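Local coordinates for protein 2',5'-phosphodiesterase 12 (PDB 4Z0V) that belongs to the endonuclease/exonuclease/phosphatase family and pairs a DNase I-like domain with an N-terminal domain of the E-set clan, at residues Y380-V384 and D429-L433. Numbering follows the deposited sequence.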
loop_
_atom_site.group_PDB
_atom_site.type_symbol
_atom_site.label_atom_id
_atom_site.label_comp_id
_atom_site.label_asym_id
_atom_site.label_seq_id
_atom_site.Cartn_x
_atom_site.Cartn_y
_atom_site.Cartn_z
ATOM N N TYR A 380 -17.010 -6.911 2.278
ATOM C CA TYR A 380 -16.538 -5.515 2.337
ATOM C C TYR A 380 -15.017 -5.478 2.490
ATOM O O TYR A 380 -14.415 -6.428 2.992
ATOM C CB TYR A 380 -17.199 -4.710 3.507
ATOM C CG TYR A 380 -17.129 -5.440 4.832
ATOM C CD1 TYR A 380 -15.960 -5.445 5.588
ATOM C CD2 TYR A 380 -18.246 -6.095 5.350
ATOM C CE1 TYR A 380 -15.878 -6.140 6.793
ATOM C CE2 TYR A 380 -18.178 -6.792 6.557
ATOM C CZ TYR A 380 -16.986 -6.830 7.263
ATOM O OH TYR A 380 -16.901 -7.515 8.448
ATOM N N THR A 381 -14.416 -4.380 2.059
ATOM C CA THR A 381 -12.985 -4.092 2.236
ATOM C C THR A 381 -12.866 -2.756 2.979
ATOM O O THR A 381 -11.771 -2.306 3.282
ATOM C CB THR A 381 -12.230 -4.075 0.885
ATOM O OG1 THR A 381 -12.730 -3.004 0.094
ATOM C CG2 THR A 381 -12.374 -5.384 0.106
ATOM N N ASN A 382 -14.001 -2.101 3.216
ATOM C CA ASN A 382 -14.091 -0.838 3.925
ATOM C C ASN A 382 -15.252 -0.962 4.898
ATOM O O ASN A 382 -16.335 -1.346 4.468
ATOM C CB ASN A 382 -14.274 0.304 2.943
ATOM C CG ASN A 382 -14.539 1.658 3.584
ATOM O OD1 ASN A 382 -15.576 2.242 3.379
ATOM N ND2 ASN A 382 -13.570 2.240 4.265
ATOM N N TYR A 383 -15.023 -0.737 6.211
ATOM C CA TYR A 383 -16.127 -0.943 7.176
ATOM C C TYR A 383 -16.090 0.147 8.242
ATOM O O TYR A 383 -15.245 0.117 9.139
ATOM C CB TYR A 383 -16.013 -2.341 7.798
ATOM C CG TYR A 383 -17.255 -2.755 8.555
ATOM C CD1 TYR A 383 -17.462 -2.349 9.871
ATOM C CD2 TYR A 383 -18.256 -3.500 7.935
ATOM C CE1 TYR A 383 -18.600 -2.732 10.573
ATOM C CE2 TYR A 383 -19.414 -3.863 8.621
ATOM C CZ TYR A 383 -19.583 -3.464 9.937
ATOM O OH TYR A 383 -20.730 -3.768 10.622
ATOM N N VAL A 384 -16.978 1.125 8.118
ATOM C CA VAL A 384 -16.993 2.273 9.031
ATOM C C VAL A 384 -18.408 2.469 9.598
ATOM O O VAL A 384 -19.329 1.765 9.198
ATOM C CB VAL A 384 -16.466 3.557 8.332
ATOM C CG1 VAL A 384 -14.987 3.420 8.019
ATOM C CG2 VAL A 384 -17.255 3.879 7.054
ATOM N N ASP A 429 -9.383 2.303 7.903
ATOM C CA ASP A 429 -10.816 2.072 7.741
ATOM C C ASP A 429 -11.023 1.038 6.616
ATOM O O ASP A 429 -12.136 0.573 6.401
ATOM C CB ASP A 429 -11.595 3.373 7.486
ATOM C CG ASP A 429 -11.134 4.258 6.346
ATOM O OD1 ASP A 429 -9.974 4.123 5.913
ATOM O OD2 ASP A 429 -11.869 5.191 6.001
ATOM N N HIS A 430 -9.936 0.670 5.906
ATOM C CA HIS A 430 -9.953 -0.381 4.885
ATOM C C HIS A 430 -9.248 -1.622 5.404
ATOM O O HIS A 430 -8.512 -1.556 6.385
ATOM C CB HIS A 430 -9.275 0.090 3.591
ATOM C CG HIS A 430 -10.045 1.110 2.819
ATOM N ND1 HIS A 430 -10.611 0.806 1.585
ATOM C CD2 HIS A 430 -10.262 2.413 3.090
ATOM C CE1 HIS A 430 -11.184 1.927 1.161
ATOM N NE2 HIS A 430 -11.003 2.923 2.034
ATOM N N ILE A 431 -9.440 -2.749 4.719
ATOM C CA ILE A 431 -8.811 -4.024 5.040
ATOM C C ILE A 431 -7.873 -4.377 3.901
ATOM O O ILE A 431 -8.283 -4.323 2.737
ATOM C CB ILE A 431 -9.903 -5.088 5.251
ATOM C CG1 ILE A 431 -10.874 -4.676 6.384
ATOM C CG2 ILE A 431 -9.277 -6.461 5.491
ATOM C CD1 ILE A 431 -12.156 -5.577 6.479
ATOM N N ALA A 432 -6.627 -4.743 4.222
ATOM C CA ALA A 432 -5.649 -5.123 3.217
ATOM C C ALA A 432 -6.084 -6.337 2.457
ATOM O O ALA A 432 -6.614 -7.301 3.053
ATOM C CB ALA A 432 -4.293 -5.415 3.877
ATOM N N LEU A 433 -5.903 -6.289 1.138
ATOM C CA LEU A 433 -6.108 -7.485 0.295
ATOM C C LEU A 433 -4.784 -8.143 0.098
ATOM O O LEU A 433 -3.811 -7.459 -0.188
ATOM C CB LEU A 433 -6.704 -7.141 -1.064
ATOM C CG LEU A 433 -8.082 -6.553 -1.088
ATOM C CD1 LEU A 433 -8.462 -6.296 -2.516
ATOM C CD2 LEU A 433 -9.102 -7.480 -0.411
HETATM O O HOH W 1 -14.420 4.956 5.066
#
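Start at T381, the residue with the largest area buried by the contact. Its carbonyl reaches across to the backbone of I431, where I431 N donates a 2.8 Å hydrogen bond to T381 O; the same oxygen sits 3.1 Å from H430 CA in a CA-H...O contact. The T381 methyl meets L433, CG2 to CD2 at 3.9 Å, while its hydroxyl is turned to D392. The CA-to-CB bond of I431 points toward 380-384, and its CD1 lies at the edge of the Y380 ring, 3.8 Å from Y380 CE1. D429 supplies the second backbone link: Y383 N donates to D429 O at 3.2 Å, so N382 and H430 form a single beta bridge, CA atoms 4.3 Å apart. N382 ND2 adds a weak hydrogen bond to D429 O (3.1 Å), and N382 CB lies over the face of the H430 imidazole, a CH-pi contact 4.0 Å from the centroid. One water joins N382 ND2 (3.0 Å) to D429 OD2 (2.7 Å), an oxygen also hydrogen-bonded to Y149 OH. The nearest atom of the D429 side chain is about 4 Å from the bound magnesium, so the bridge runs beside the metal site of the DNase I-like fold. H430 ND1 hydrogen-bonds to D392 OD2. T381 and N382 form a classic bulge opposite G389 of strand 387-397, helix 412-416 packs on Y380 and I431, and 429-433 leads directly into strand 433-439.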